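Two-component system response regulator (Bacteroides fragilis, PDB 2QR3) probably acts as a phosphorylation-controlled, ATP-dependent and DNA-binding transcription regulator, of which this is the N-terminal receiver domain. Local coordinates at residues I7-N12 and V37-V42; A18-L23 and V30-S35. All blocks are in the same frame, centred on the assembly; numbering follows the deposited sequence.

From the N terminus the chain runs through strand 5-9, helix 13-23, strand 29-33 and helix 36-45. Contact 2 closes first, a short inner loop, when residues 30-35 come back against 18-23. Contact 1 closes later, a larger loop around it, when 37-42 returns to 7-12, so the two nest without crossing. They work on opposite faces of the same parallel sheet: contact 2 sets helix 13-23 on one face and contact 1 sets helix 36-45 on the other. Strands 5-9 and 29-33 lie side by side between them, joined by backbone hydrogen bonds such as Ile8 with Ile31 and, past the strand ends, by a hydrogen bond between Ser34 OG and Asp10 O.

Contact 1 (I7-N12 and V37-V42)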
loop_
_atom_site.group_PDB
_atom_site.type_symbol
_atom_site.label_atom_id
_atom_site.label_comp_id
_atom_site.label_asym_id
_atom_site.label_seq_id
_atom_site.Cartn_x
_atom_site.Cartn_y
_atom_site.Cartn_z
ATOM N N ILE A 7 0.420 -1.958 -6.291
ATOM C CA ILE A 7 -0.956 -1.442 -6.260
ATOM C C ILE A 7 -0.975 -0.356 -5.152
ATOM O O ILE A 7 -0.520 -0.592 -4.027
ATOM C CB ILE A 7 -1.969 -2.561 -5.943
ATOM C CG1 ILE A 7 -1.957 -3.627 -7.059
ATOM C CG2 ILE A 7 -3.405 -2.022 -5.729
ATOM C CD1 ILE A 7 -2.624 -4.866 -6.612
ATOM N N ILE A 8 -1.500 0.817 -5.486
ATOM C CA ILE A 8 -1.724 1.889 -4.508
ATOM C C ILE A 8 -3.225 2.094 -4.312
ATOM O O ILE A 8 -3.976 2.296 -5.296
ATOM C CB ILE A 8 -1.020 3.196 -4.955
ATOM C CG1 ILE A 8 0.479 2.911 -5.194
ATOM C CG2 ILE A 8 -1.127 4.255 -3.885
ATOM C CD1 ILE A 8 0.753 2.705 -6.585
ATOM N N VAL A 9 -3.652 2.048 -3.056
ATOM C CA VAL A 9 -5.057 2.064 -2.702
ATOM C C VAL A 9 -5.229 3.303 -1.828
ATOM O O VAL A 9 -4.698 3.364 -0.711
ATOM C CB VAL A 9 -5.448 0.791 -1.881
ATOM C CG1 VAL A 9 -6.945 0.800 -1.553
ATOM C CG2 VAL A 9 -5.015 -0.523 -2.613
ATOM N N ASP A 10 -5.986 4.282 -2.314
ATOM C CA ASP A 10 -6.170 5.519 -1.520
ATOM C C ASP A 10 -7.455 6.214 -1.977
ATOM O O ASP A 10 -7.798 6.168 -3.167
ATOM C CB ASP A 10 -4.952 6.441 -1.697
ATOM C CG ASP A 10 -4.792 7.455 -0.546
ATOM O OD1 ASP A 10 -5.652 8.362 -0.404
ATOM O OD2 ASP A 10 -3.809 7.351 0.240
ATOM N N ASP A 11 -8.151 6.825 -1.018
ATOM C CA ASP A 11 -9.392 7.577 -1.250
ATOM C C ASP A 11 -9.112 8.915 -1.927
ATOM O O ASP A 11 -10.021 9.509 -2.523
ATOM C CB ASP A 11 -10.072 7.871 0.088
ATOM C CG ASP A 11 -10.862 6.684 0.629
ATOM O OD1 ASP A 11 -11.149 5.746 -0.148
ATOM O OD2 ASP A 11 -11.206 6.724 1.837
ATOM N N ASN A 12 -7.873 9.385 -1.813
ATOM C CA ASN A 12 -7.495 10.737 -2.233
ATOM C C ASN A 12 -6.852 10.663 -3.603
ATOM O O ASN A 12 -5.753 10.117 -3.766
ATOM C CB ASN A 12 -6.567 11.377 -1.181
ATOM C CG ASN A 12 -6.145 12.812 -1.554
ATOM O OD1 ASN A 12 -6.151 13.192 -2.726
ATOM N ND2 ASN A 12 -5.763 13.596 -0.548
ATOM N N VAL A 37 -13.962 -3.223 -5.090
ATOM C CA VAL A 37 -14.212 -4.170 -6.175
ATOM C C VAL A 37 -13.005 -4.248 -7.133
ATOM O O VAL A 37 -12.546 -5.349 -7.460
ATOM C CB VAL A 37 -15.563 -3.883 -6.882
ATOM C CG1 VAL A 37 -15.809 -4.883 -8.044
ATOM C CG2 VAL A 37 -16.699 -3.986 -5.847
ATOM N N SER A 38 -12.502 -3.093 -7.574
ATOM C CA SER A 38 -11.266 -3.024 -8.364
ATOM C C SER A 38 -10.100 -3.699 -7.659
ATOM O O SER A 38 -9.336 -4.412 -8.301
ATOM C CB SER A 38 -10.869 -1.570 -8.681
ATOM O OG SER A 38 -11.811 -0.975 -9.566
ATOM N N LEU A 39 -9.949 -3.448 -6.364
ATOM C CA LEU A 39 -8.861 -4.073 -5.590
ATOM C C LEU A 39 -8.908 -5.624 -5.719
ATOM O O LEU A 39 -7.897 -6.256 -5.960
ATOM C CB LEU A 39 -8.958 -3.667 -4.107
ATOM C CG LEU A 39 -7.833 -4.163 -3.161
ATOM C CD1 LEU A 39 -6.435 -3.883 -3.691
ATOM C CD2 LEU A 39 -7.989 -3.583 -1.742
ATOM N N SER A 40 -10.080 -6.233 -5.521
ATOM C CA SER A 40 -10.176 -7.697 -5.637
ATOM C C SER A 40 -9.675 -8.231 -7.018
ATOM O O SER A 40 -8.912 -9.218 -7.104
ATOM C CB SER A 40 -11.608 -8.127 -5.309
ATOM O OG SER A 40 -12.477 -7.781 -6.369
ATOM N N THR A 41 -10.040 -7.538 -8.090
ATOM C CA THR A 41 -9.636 -7.965 -9.447
ATOM C C THR A 41 -8.117 -7.888 -9.617
ATOM O O THR A 41 -7.463 -8.874 -9.965
ATOM C CB THR A 41 -10.328 -7.119 -10.527
ATOM O OG1 THR A 41 -11.734 -7.133 -10.295
ATOM C CG2 THR A 41 -10.000 -7.638 -11.951
ATOM N N VAL A 42 -7.543 -6.731 -9.306
ATOM C CA VAL A 42 -6.113 -6.546 -9.513
ATOM C C VAL A 42 -5.255 -7.457 -8.649
ATOM O O VAL A 42 -4.225 -7.927 -9.111
ATOM C CB VAL A 42 -5.682 -5.027 -9.430
ATOM C CG1 VAL A 42 -6.583 -4.175 -10.376
ATOM C CG2 VAL A 42 -5.788 -4.515 -8.053
#
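Ile7 and Val42 press their branches together more closely than carbon contacts usually allow, with Ile7 CD1 3.5 Å from Val42 CG2. The two side chains meet at a slant, and Val42 puts CG2, the methyl lying between its backbone N and carbonyl carbon, against both CD1 and CG1 of the isoleucine. The other branch of Ile7 faces Leu39: Ile7 CG2 stands 4.1 Å from Leu39 CD1. Leu39 CD1 also lies 3.8 Å from Val9 CG2, and here the two side chains are turned nearly perpendicular. Leu39 does not start out aimed at the strand. Chi1 (-176°) sets CG anti to the backbone N, and the turn at chi2 (50°) then carries CD1 to both strand residues. Ile7 and Val9 therefore share one leucine methyl, while Val42 belongs to Ile7 alone within this pair of segments. The meeting is wholly apolar, and Leu33 of the neighbouring strand touches Ile7, Leu39 and Val42 too. Strand 7-9 and helix 37-42 run almost antiparallel, at 164°, with axes 10.4 Å apart at their closest. Past the strand the chain turns polar. Asp10 OD1 takes the backbone N of Asn12 at 2.8 Å with its anti lone pair, forming an Asx turn, while OD2 makes a salt bridge with Lys109. Asp11 N hydrogen-bonds to Asp54 OD2, on the predicted phosphorylation site. This is the receiver (CheY-like) alpha/beta fold: helix 36-45 packs over strand 5-9, which leads into the acidic cluster of Asp10, Asp11 and Asp54, in receiver domains the phosphorylation pocket.

Contact 2 (A18-L23 and V30-S35); sequences AVQLLL and VITLSS
Gln20 reaches from helix 18-23 down to Val30 and Thr32 on the edge strand, and nearly every atom of its side chain finds something there. Gln20 CB comes first, 4.2 Å from Thr32 CG2. The chain leaves with CG anti to the backbone N, then bends at chi2 (94°), which drops CD toward the strand; the last torsion lays the amide so that its NE2-to-OE1 line follows the strand. Gln20 CD arrives 4.0 Å from Val30 CG1, the glutamine and valine side chains passing each other in opposite directions. At the tip the two amide atoms part: Gln20 NE2 sits 3.6 Å from Val30 CB, while Gln20 OE1 lies 3.8 Å from Thr32 CG2, the glutamine and threonine side chains being about perpendicular. Gln20 OE1 is also 3.4 Å from Val30 O, but both are acceptors, so this is proximity without a bond, and the amide meets the strand by van der Waals contact. The other methyl of Val30, CG2, turns toward the end of the helix, 4.0 Å from Leu23 CB and close to the Leu23 carbonyl group. Val30 thus lies between Gln20 and Leu23. Deeper in, Val30 also touches Ile6 and Ile8 of the adjoining strand, and Leu23 continues onto Leu117 and Leu120 of helix 113-124, which lies beside helix 13-23. Helix 18-23 and strand 30-33 run in opposite directions, at 175° with axes 9.0 Å apart. This helix-on-strand packing is the second half of a beta-alpha-beta crossover, strand 5-9, helix 13-23 and strand 29-33, which opens the receiver-domain fold.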
loop_
_atom_site.group_PDB
_atom_site.type_symbol
_atom_site.label_atom_id
_atom_site.label_comp_id
_atom_site.label_asym_id
_atom_site.label_seq_id
_atom_site.Cartn_x
_atom_site.Cartn_y
_atom_site.Cartn_z
ATOM N N ALA A 18 0.133 11.776 -7.252
ATOM C CA ALA A 18 1.502 12.048 -6.803
ATOM C C ALA A 18 2.314 10.766 -6.736
ATOM O O ALA A 18 3.455 10.723 -7.137
ATOM C CB ALA A 18 1.501 12.729 -5.450
ATOM N N VAL A 19 1.735 9.707 -6.183
ATOM C CA VAL A 19 2.539 8.517 -5.933
ATOM C C VAL A 19 2.862 7.826 -7.252
ATOM O O VAL A 19 3.981 7.309 -7.436
ATOM C CB VAL A 19 1.832 7.578 -4.916
ATOM C CG1 VAL A 19 2.592 6.257 -4.784
ATOM C CG2 VAL A 19 1.736 8.270 -3.563
ATOM N N GLN A 20 1.896 7.849 -8.174
ATOM C CA GLN A 20 2.074 7.273 -9.514
ATOM C C GLN A 20 3.273 7.957 -10.151
ATOM O O GLN A 20 4.199 7.294 -10.648
ATOM C CB GLN A 20 0.782 7.461 -10.332
ATOM C CG GLN A 20 0.879 7.284 -11.848
ATOM C CD GLN A 20 0.536 5.873 -12.319
ATOM O OE1 GLN A 20 -0.593 5.369 -12.117
ATOM N NE2 GLN A 20 1.498 5.240 -12.995
ATOM N N LEU A 21 3.278 9.287 -10.106
ATOM C CA LEU A 21 4.389 10.049 -10.664
ATOM C C LEU A 21 5.719 9.678 -10.016
ATOM O O LEU A 21 6.746 9.568 -10.693
ATOM C CB LEU A 21 4.119 11.564 -10.560
ATOM C CG LEU A 21 5.217 12.527 -11.049
ATOM C CD1 LEU A 21 5.695 12.218 -12.459
ATOM C CD2 LEU A 21 4.688 13.954 -10.983
ATOM N N LEU A 22 5.719 9.480 -8.696
ATOM C CA LEU A 22 6.938 9.176 -7.986
ATOM C C LEU A 22 7.448 7.767 -8.282
ATOM O O LEU A 22 8.659 7.539 -8.277
ATOM C CB LEU A 22 6.743 9.347 -6.465
ATOM C CG LEU A 22 6.482 10.772 -5.972
ATOM C CD1 LEU A 22 5.878 10.777 -4.546
ATOM C CD2 LEU A 22 7.754 11.641 -6.062
ATOM N N LEU A 23 6.537 6.815 -8.526
ATOM C CA LEU A 23 6.943 5.405 -8.586
ATOM C C LEU A 23 7.036 4.824 -9.989
ATOM O O LEU A 23 7.620 3.738 -10.146
ATOM C CB LEU A 23 5.998 4.542 -7.725
ATOM C CG LEU A 23 5.873 4.936 -6.244
ATOM C CD1 LEU A 23 4.861 3.993 -5.544
ATOM C CD2 LEU A 23 7.208 4.952 -5.474
ATOM N N VAL A 30 2.405 0.579 -12.199
ATOM C CA VAL A 30 1.847 1.200 -11.015
ATOM C C VAL A 30 0.339 1.255 -11.231
ATOM O O VAL A 30 -0.131 1.970 -12.121
ATOM C CB VAL A 30 2.415 2.605 -10.798
ATOM C CG1 VAL A 30 1.763 3.233 -9.591
ATOM C CG2 VAL A 30 3.943 2.563 -10.587
ATOM N N ILE A 31 -0.401 0.510 -10.419
ATOM C CA ILE A 31 -1.853 0.501 -10.481
ATOM C C ILE A 31 -2.396 1.316 -9.307
ATOM O O ILE A 31 -2.041 1.053 -8.157
ATOM C CB ILE A 31 -2.390 -0.930 -10.429
ATOM C CG1 ILE A 31 -1.913 -1.687 -11.670
ATOM C CG2 ILE A 31 -3.911 -0.906 -10.326
ATOM C CD1 ILE A 31 -2.240 -3.168 -11.681
ATOM N N THR A 32 -3.235 2.304 -9.595
ATOM C CA THR A 32 -3.845 3.110 -8.532
ATOM C C THR A 32 -5.339 2.876 -8.556
ATOM O O THR A 32 -5.942 2.754 -9.646
ATOM C CB THR A 32 -3.565 4.624 -8.729
ATOM O OG1 THR A 32 -4.056 5.040 -10.020
ATOM C CG2 THR A 32 -2.053 4.901 -8.635
ATOM N N LEU A 33 -5.953 2.808 -7.384
ATOM C CA LEU A 33 -7.417 2.593 -7.322
ATOM C C LEU A 33 -8.009 3.098 -6.015
ATOM O O LEU A 33 -7.275 3.329 -5.069
ATOM C CB LEU A 33 -7.745 1.110 -7.508
ATOM C CG LEU A 33 -7.080 0.116 -6.564
ATOM C CD1 LEU A 33 -7.968 -0.099 -5.321
ATOM C CD2 LEU A 33 -6.909 -1.208 -7.307
ATOM N N SER A 34 -9.333 3.259 -5.976
ATOM C CA SER A 34 -10.024 3.690 -4.771
ATOM C C SER A 34 -11.259 2.806 -4.497
ATOM O O SER A 34 -12.081 3.112 -3.626
ATOM C CB SER A 34 -10.450 5.157 -4.949
ATOM O OG SER A 34 -9.310 5.970 -5.236
ATOM N N SER A 35 -11.371 1.700 -5.225
ATOM C CA SER A 35 -12.536 0.819 -5.142
ATOM C C SER A 35 -12.213 -0.573 -4.589
ATOM O O SER A 35 -11.344 -1.233 -5.123
ATOM C CB SER A 35 -13.123 0.656 -6.560
ATOM O OG SER A 35 -13.884 -0.544 -6.646
#